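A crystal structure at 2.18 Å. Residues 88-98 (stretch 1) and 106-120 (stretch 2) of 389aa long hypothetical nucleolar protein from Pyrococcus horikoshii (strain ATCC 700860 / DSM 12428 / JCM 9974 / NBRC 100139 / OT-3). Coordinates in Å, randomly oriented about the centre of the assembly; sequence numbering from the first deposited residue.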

ATOM      1  N   LEU A  88      22.129 -20.775  15.491  1.00 32.33           N
ATOM      2  CA  LEU A  88      22.882 -19.593  15.105  1.00 27.26           C
ATOM      3  C   LEU A  88      22.751 -18.518  16.169  1.00 27.03           C
ATOM      4  O   LEU A  88      21.724 -18.437  16.843  1.00 24.50           O
ATOM      5  N   PRO A  89      23.791 -17.686  16.330  1.00 24.80           N
ATOM      6  CA  PRO A  89      23.643 -16.537  17.225  1.00 23.75           C
ATOM      7  C   PRO A  89      22.576 -15.571  16.698  1.00 23.29           C
ATOM      8  O   PRO A  89      22.392 -15.462  15.488  1.00 20.35           O
ATOM      9  N   VAL A  90      21.894 -14.871  17.597  1.00 21.88           N
ATOM     10  CA  VAL A  90      20.750 -14.056  17.209  1.00 21.16           C
ATOM     11  C   VAL A  90      21.118 -12.581  17.052  1.00 20.76           C
ATOM     12  O   VAL A  90      21.781 -12.000  17.913  1.00 23.00           O
ATOM     13  N   VAL A  91      20.698 -11.992  15.933  1.00 15.71           N
ATOM     14  CA  VAL A  91      20.654 -10.542  15.802  1.00 18.24           C
ATOM     15  C   VAL A  91      19.197 -10.095  15.881  1.00 20.25           C
ATOM     16  O   VAL A  91      18.344 -10.607  15.158  1.00 21.89           O
ATOM     17  N   VAL A  92      18.912  -9.155  16.774  1.00 23.06           N
ATOM     18  CA  VAL A  92      17.561  -8.628  16.906  1.00 18.25           C
ATOM     19  C   VAL A  92      17.442  -7.316  16.142  1.00 22.07           C
ATOM     20  O   VAL A  92      18.121  -6.341  16.460  1.00 21.38           O
ATOM     21  N   ALA A  93      16.582  -7.305  15.126  1.00 20.33           N
ATOM     22  CA  ALA A  93      16.322  -6.103  14.346  1.00 23.31           C
ATOM     23  C   ALA A  93      15.123  -5.386  14.932  1.00 23.41           C
ATOM     24  O   ALA A  93      14.216  -6.029  15.452  1.00 23.15           O
ATOM     25  N   ASN A  94      15.114  -4.059  14.870  1.00 26.08           N
ATOM     26  CA  ASN A  94      13.935  -3.333  15.316  1.00 26.43           C
ATOM     27  C   ASN A  94      12.768  -3.587  14.366  1.00 26.71           C
ATOM     28  O   ASN A  94      12.951  -4.143  13.282  1.00 26.90           O
ATOM     29  N   LYS A  95      11.579  -3.180  14.794  1.00 28.17           N
ATOM     30  CA  LYS A  95      10.329  -3.479  14.106  1.00 33.38           C
ATOM     31  C   LYS A  95      10.376  -3.151  12.611  1.00 29.72           C
ATOM     32  O   LYS A  95       9.892  -3.918  11.777  1.00 30.01           O
ATOM     33  N   TYR A  96      10.973  -2.014  12.276  1.00 28.35           N
ATOM     34  CA  TYR A  96      10.984  -1.545  10.898  1.00 29.45           C
ATOM     35  C   TYR A  96      12.018  -2.287  10.052  1.00 29.12           C
ATOM     36  O   TYR A  96      11.749  -2.647   8.906  1.00 27.49           O
ATOM     37  N   ALA A  97      13.199  -2.511  10.617  1.00 23.26           N
ATOM     38  CA  ALA A  97      14.257  -3.231   9.913  1.00 31.48           C
ATOM     39  C   ALA A  97      13.848  -4.672   9.633  1.00 26.15           C
ATOM     40  O   ALA A  97      14.134  -5.212   8.566  1.00 27.70           O
ATOM     41  N   ALA A  98      13.186  -5.287  10.608  1.00 25.47           N
ATOM     42  CA  ALA A  98      12.764  -6.678  10.503  1.00 24.16           C
ATOM     43  C   ALA A  98      11.794  -6.924   9.350  1.00 22.04           C
ATOM     44  O   ALA A  98      11.872  -7.953   8.680  1.00 21.96           O
ATOM     45  N   MET A 106      18.816  -6.056   3.064  1.00 24.92           N
ATOM     46  CA  MET A 106      19.942  -6.240   3.966  1.00 23.09           C
ATOM     47  C   MET A 106      19.616  -5.622   5.316  1.00 21.76           C
ATOM     48  O   MET A 106      18.717  -4.796   5.412  1.00 22.87           O
ATOM     49  N   LEU A 107      20.363  -5.997   6.348  1.00 22.71           N
ATOM     50  CA  LEU A 107      20.194  -5.367   7.645  1.00 23.69           C
ATOM     51  C   LEU A 107      21.322  -4.377   7.890  1.00 29.12           C
ATOM     52  O   LEU A 107      22.499  -4.743   7.875  1.00 28.35           O
ATOM     53  N   TYR A 108      20.959  -3.116   8.096  1.00 25.08           N
ATOM     54  CA  TYR A 108      21.946  -2.080   8.362  1.00 28.46           C
ATOM     55  C   TYR A 108      22.011  -1.776   9.854  1.00 30.41           C
ATOM     56  O   TYR A 108      21.080  -2.085  10.599  1.00 29.61           O
ATOM     57  N   ALA A 109      23.116  -1.167  10.278  1.00 28.76           N
ATOM     58  CA  ALA A 109      23.415  -0.982  11.698  1.00 30.33           C
ATOM     59  C   ALA A 109      22.320  -0.244  12.484  1.00 30.49           C
ATOM     60  O   ALA A 109      21.938  -0.706  13.558  1.00 32.60           O
ATOM     61  N   PRO A 110      21.809   0.892  11.968  1.00 29.54           N
ATOM     62  CA  PRO A 110      20.708   1.515  12.716  1.00 35.02           C
ATOM     63  C   PRO A 110      19.474   0.619  12.852  1.00 35.44           C
ATOM     64  O   PRO A 110      18.617   0.887  13.694  1.00 40.64           O
ATOM     65  N   GLY A 111      19.380  -0.422  12.033  1.00 31.60           N
ATOM     66  CA  GLY A 111      18.258  -1.337  12.112  1.00 29.82           C
ATOM     67  C   GLY A 111      18.442  -2.393  13.184  1.00 26.43           C
ATOM     68  O   GLY A 111      17.545  -3.193  13.438  1.00 25.36           O
ATOM     69  N   VAL A 112      19.606  -2.383  13.825  1.00 25.69           N
ATOM     70  CA  VAL A 112      19.938  -3.387  14.833  1.00 27.95           C
ATOM     71  C   VAL A 112      19.566  -2.918  16.238  1.00 29.16           C
ATOM     72  O   VAL A 112      20.026  -1.872  16.698  1.00 29.34           O
ATOM     73  N   LEU A 113      18.749  -3.712  16.922  1.00 25.78           N
ATOM     74  CA  LEU A 113      18.311  -3.391  18.275  1.00 29.92           C
ATOM     75  C   LEU A 113      19.306  -3.914  19.309  1.00 29.64           C
ATOM     76  O   LEU A 113      19.752  -3.179  20.190  1.00 29.64           O
ATOM     77  N   LYS A 114      19.660  -5.186  19.177  1.00 29.31           N
ATOM     78  CA  LYS A 114      20.635  -5.828  20.049  1.00 25.84           C
ATOM     79  C   LYS A 114      21.045  -7.153  19.417  1.00 24.63           C
ATOM     80  O   LYS A 114      20.422  -7.595  18.449  1.00 24.76           O
ATOM     81  N   ALA A 115      22.090  -7.782  19.944  1.00 21.59           N
ATOM     82  CA  ALA A 115      22.617  -8.990  19.325  1.00 24.39           C
ATOM     83  C   ALA A 115      23.429  -9.843  20.289  1.00 27.12           C
ATOM     84  O   ALA A 115      23.808  -9.393  21.373  1.00 26.87           O
ATOM     85  N   ASP A 116      23.679 -11.083  19.878  1.00 25.70           N
ATOM     86  CA  ASP A 116      24.527 -12.007  20.620  1.00 25.16           C
ATOM     87  C   ASP A 116      25.957 -11.478  20.606  1.00 27.90           C
ATOM     88  O   ASP A 116      26.470 -11.093  19.558  1.00 21.18           O
ATOM     89  N   LYS A 117      26.602 -11.473  21.771  1.00 26.67           N
ATOM     90  CA  LYS A 117      27.910 -10.842  21.917  1.00 23.56           C
ATOM     91  C   LYS A 117      29.056 -11.628  21.277  1.00 27.94           C
ATOM     92  O   LYS A 117      30.144 -11.087  21.082  1.00 30.25           O
ATOM     93  N   ASN A 118      28.816 -12.890  20.934  1.00 28.33           N
ATOM     94  CA  ASN A 118      29.853 -13.721  20.320  1.00 29.73           C
ATOM     95  C   ASN A 118      30.038 -13.460  18.826  1.00 32.64           C
ATOM     96  O   ASN A 118      30.934 -14.023  18.194  1.00 33.32           O
ATOM     97  N   ILE A 119      29.201 -12.595  18.264  1.00 30.78           N
ATOM     98  CA  ILE A 119      29.153 -12.413  16.819  1.00 29.56           C
ATOM     99  C   ILE A 119      30.345 -11.628  16.266  1.00 31.71           C
ATOM    100  O   ILE A 119      30.633 -10.515  16.707  1.00 26.91           O
ATOM    101  N   LYS A 120      31.020 -12.216  15.281  1.00 30.70           N
ATOM    102  CA  LYS A 120      32.120 -11.558  14.586  1.00 30.16           C
ATOM    103  C   LYS A 120      31.860 -11.548  13.078  1.00 31.13           C
ATOM    104  O   LYS A 120      31.071 -12.351  12.575  1.00 25.25           O
TER

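Two antiparallel strands, 90-93 and 112-115, set the frame for the side-chain packing: their directions differ by 155° and their axes approach to 4.6 Å. Val92 and Val91 have the most area covered by the other stretch, 82 and 68 Å², and because they are adjacent in a strand their side chains lie on opposite faces of the sheet.

Val92 pairs with Lys114, and both side chains fall on the same face. Val92 is t (chi1 -173°). Val92 CB lies 3.8 Å from Lys114 CG, and Val92 CG1 lies 3.8 Å from Leu113 CD2. Lys114 leaves its backbone with chi1 p and is extended thereafter, all later torsions being t, so it is the start of the chain that packs here. The backbone holds this pair firmly: Val92 N donates to Lys114 O at 2.7 Å, while Val92 O accepts from Leu113 N at 2.7 Å and, weakly, from Lys114 N at 3.3 Å. Two donors on one carbonyl accompany the beta bulge, where the register shifts by one between Val92 and Ala93.

Val91, also t (178°), is buried on the other face, which it shares with Ala115. Val91 CG1 lies 3.7 Å from Leu107 CD2 and 4.2 Å from Val112 CG1, and Val91 CG2 lies 3.6 Å from Ile119 CD1; Ala115 CB is near both methyls, 4.2 Å from Val91 CG2 and 4.4 Å from Val91 CG1. Ile119, with chi1 m and chi2 t, points toward stretch 1, and its CG1 also lies 3.7 Å from Pro89 CB. Leu107 starts sideways, but its t, p rotamer brings its end nearer, so that CD1 contacts Ala97 CB at 3.7 Å and Ala93 CB at 4.0 Å.

Asn94 covers 56 Å² and is chiefly polar. With chi1 p, its OD1 turns back to cap the helix, accepting from Ala97 N at 2.9 Å and weakly from Tyr96 N at 3.0 Å. Its backbone N donates to Gly111 O at 3.0 Å. The amide ND2 comes within 3.3 Å of Pro110 O, but the angle is too poor for a hydrogen bond. Ala97 CB lies 3.4 Å from Gly111 O, and an ideal CB on Gly111 would sit 2.8 Å from Ala97 CB, a clash that the glycine avoids.

At the other end, Asp116 points toward Pro89, their CB atoms 3.8 Å apart. Asp116 N donates to Val90 O at 2.9 Å, and one water joins the stretches by accepting from Val90 N at 2.6 Å and donating to Asp116 OD2 at 2.7 Å. Asp116 OD1 instead accepts from Asn118 N at 2.8 Å, within the type I turn.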

ATOM      1  CB  LEU A  88      22.376 -19.060  13.759  1.00 23.72           C
ATOM      2  CG  LEU A  88      22.518 -19.952  12.524  1.00 30.88           C
ATOM      3  CD1 LEU A  88      21.990 -19.248  11.278  1.00 27.38           C
ATOM      4  CD2 LEU A  88      23.973 -20.353  12.342  1.00 24.72           C
ATOM      5  CB  PRO A  89      25.033 -15.894  17.211  1.00 21.48           C
ATOM      6  CG  PRO A  89      25.664 -16.365  15.952  1.00 25.57           C
ATOM      7  CD  PRO A  89      25.124 -17.744  15.709  1.00 27.89           C
ATOM      8  CB  VAL A  90      19.603 -14.186  18.243  1.00 21.66           C
ATOM      9  CG1 VAL A  90      18.521 -13.131  18.013  1.00 16.77           C
ATOM     10  CG2 VAL A  90      19.016 -15.592  18.215  1.00 18.86           C
ATOM     11  CB  VAL A  91      21.270 -10.041  14.480  1.00 21.26           C
ATOM     12  CG1 VAL A  91      21.150  -8.528  14.389  1.00 21.21           C
ATOM     13  CG2 VAL A  91      22.723 -10.462  14.369  1.00 20.38           C
ATOM     14  CB  VAL A  92      17.173  -8.406  18.376  1.00 22.82           C
ATOM     15  CG1 VAL A  92      15.702  -8.024  18.480  1.00 22.28           C
ATOM     16  CG2 VAL A  92      17.458  -9.654  19.198  1.00 17.10           C
ATOM     17  CB  ALA A  93      16.078  -6.451  12.880  1.00 18.57           C
ATOM     18  CB  ASN A  94      14.223  -1.828  15.470  1.00 28.44           C
ATOM     19  CG  ASN A  94      14.483  -1.114  14.146  1.00 27.82           C
ATOM     20  OD1 ASN A  94      13.734  -1.250  13.177  1.00 29.95           O
ATOM     21  ND2 ASN A  94      15.546  -0.321  14.116  1.00 30.13           N
ATOM     22  CB  LYS A  95       9.186  -2.710  14.780  1.00 32.04           C
ATOM     23  CG  LYS A  95       7.850  -2.811  14.084  1.00 43.77           C
ATOM     24  CD  LYS A  95       6.731  -2.261  14.964  1.00 45.34           C
ATOM     25  CE  LYS A  95       6.422  -0.813  14.633  1.00 48.16           C
ATOM     26  NZ  LYS A  95       6.017  -0.656  13.204  1.00 56.11           N
ATOM     27  CB  TYR A  96      11.245  -0.040  10.859  1.00 28.58           C
ATOM     28  CG  TYR A  96      10.225   0.752  11.645  1.00 40.87           C
ATOM     29  CD1 TYR A  96       9.006   1.102  11.079  1.00 46.94           C
ATOM     30  CD2 TYR A  96      10.478   1.145  12.954  1.00 43.35           C
ATOM     31  CE1 TYR A  96       8.067   1.823  11.795  1.00 49.58           C
ATOM     32  CE2 TYR A  96       9.543   1.867  13.675  1.00 48.40           C
ATOM     33  CZ  TYR A  96       8.342   2.202  13.090  1.00 46.64           C
ATOM     34  OH  TYR A  96       7.409   2.920  13.802  1.00 63.53           O
ATOM     35  CB  ALA A  97      15.546  -3.198  10.720  1.00 26.99           C
ATOM     36  CB  ALA A  98      12.144  -7.124  11.805  1.00 20.86           C
ATOM     37  CB  MET A 106      21.205  -5.600   3.391  1.00 25.72           C
ATOM     38  CG  MET A 106      21.536  -6.011   1.967  1.00 25.60           C
ATOM     39  SD  MET A 106      22.004  -7.746   1.875  1.00 25.73           S
ATOM     40  CE  MET A 106      20.485  -8.485   1.279  1.00 23.62           C
ATOM     41  CB  LEU A 107      20.148  -6.408   8.762  1.00 22.49           C
ATOM     42  CG  LEU A 107      19.983  -5.827  10.170  1.00 21.87           C
ATOM     43  CD1 LEU A 107      18.703  -5.016  10.280  1.00 24.88           C
ATOM     44  CD2 LEU A 107      20.011  -6.927  11.222  1.00 21.73           C
ATOM     45  CB  TYR A 108      21.621  -0.826   7.550  1.00 28.09           C
ATOM     46  CG  TYR A 108      21.598  -1.110   6.066  1.00 34.31           C
ATOM     47  CD1 TYR A 108      22.778  -1.164   5.334  1.00 31.19           C
ATOM     48  CD2 TYR A 108      20.402  -1.353   5.401  1.00 31.79           C
ATOM     49  CE1 TYR A 108      22.767  -1.440   3.977  1.00 32.31           C
ATOM     50  CE2 TYR A 108      20.382  -1.629   4.043  1.00 30.17           C
ATOM     51  CZ  TYR A 108      21.570  -1.671   3.337  1.00 33.79           C
ATOM     52  OH  TYR A 108      21.564  -1.946   1.987  1.00 36.18           O
ATOM     53  CB  ALA A 109      24.754  -0.270  11.864  1.00 32.79           C
ATOM     54  CB  PRO A 110      20.373   2.766  11.889  1.00 33.62           C
ATOM     55  CG  PRO A 110      21.008   2.562  10.569  1.00 32.78           C
ATOM     56  CD  PRO A 110      22.220   1.724  10.823  1.00 33.92           C
ATOM     57  CB  VAL A 112      21.438  -3.743  14.802  1.00 26.69           C
ATOM     58  CG1 VAL A 112      21.793  -4.675  15.954  1.00 26.32           C
ATOM     59  CG2 VAL A 112      21.808  -4.365  13.465  1.00 25.18           C
ATOM     60  CB  LEU A 113      16.916  -3.978  18.523  1.00 27.59           C
ATOM     61  CG  LEU A 113      16.238  -3.751  19.876  1.00 31.15           C
ATOM     62  CD1 LEU A 113      15.930  -2.275  20.076  1.00 30.81           C
ATOM     63  CD2 LEU A 113      14.968  -4.585  19.976  1.00 26.89           C
ATOM     64  CB  LYS A 114      20.059  -6.039  21.450  1.00 27.73           C
ATOM     65  CG  LYS A 114      18.777  -6.856  21.475  1.00 29.59           C
ATOM     66  CD  LYS A 114      18.129  -6.840  22.849  1.00 24.46           C
ATOM     67  CE  LYS A 114      16.876  -7.690  22.865  1.00 23.06           C
ATOM     68  NZ  LYS A 114      16.140  -7.602  24.159  1.00 32.73           N
ATOM     69  CB  ALA A 115      23.465  -8.624  18.117  1.00 21.75           C
ATOM     70  CB  ASP A 116      24.441 -13.411  20.006  1.00 20.79           C
ATOM     71  CG  ASP A 116      25.171 -14.466  20.820  1.00 24.30           C
ATOM     72  OD1 ASP A 116      26.384 -14.312  21.082  1.00 27.01           O
ATOM     73  OD2 ASP A 116      24.524 -15.463  21.202  1.00 23.19           O
ATOM     74  CB  LYS A 117      28.212 -10.611  23.404  1.00 27.64           C
ATOM     75  CG  LYS A 117      27.071  -9.966  24.181  1.00 25.49           C
ATOM     76  CD  LYS A 117      27.597  -8.914  25.137  1.00 25.60           C
ATOM     77  CE  LYS A 117      26.472  -8.064  25.716  1.00 29.08           C
ATOM     78  NZ  LYS A 117      25.503  -8.854  26.531  1.00 26.53           N
ATOM     79  CB  ASN A 118      29.539 -15.204  20.529  1.00 32.94           C
ATOM     80  CG  ASN A 118      29.999 -15.719  21.877  1.00 31.29           C
ATOM     81  OD1 ASN A 118      30.869 -15.131  22.519  1.00 31.82           O
ATOM     82  ND2 ASN A 118      29.417 -16.831  22.311  1.00 28.62           N
ATOM     83  CB  ILE A 119      27.857 -11.701  16.407  1.00 25.05           C
ATOM     84  CG1 ILE A 119      26.650 -12.590  16.711  1.00 25.18           C
ATOM     85  CG2 ILE A 119      27.898 -11.327  14.933  1.00 28.98           C
ATOM     86  CD1 ILE A 119      25.324 -11.969  16.324  1.00 21.70           C
ATOM     87  CB  LYS A 120      33.446 -12.248  14.919  1.00 36.06           C
ATOM     88  CG  LYS A 120      33.405 -13.758  14.770  1.00 36.91           C
ATOM     89  CD  LYS A 120      34.615 -14.440  15.388  1.00 46.24           C
ATOM     90  CE  LYS A 120      34.603 -15.943  15.112  1.00 48.89           C
ATOM     91  NZ  LYS A 120      33.402 -16.623  15.686  1.00 44.31           N
TER
HETATM   92  O   HOH W   1      22.103 -15.705  20.007  1.00 18.30           O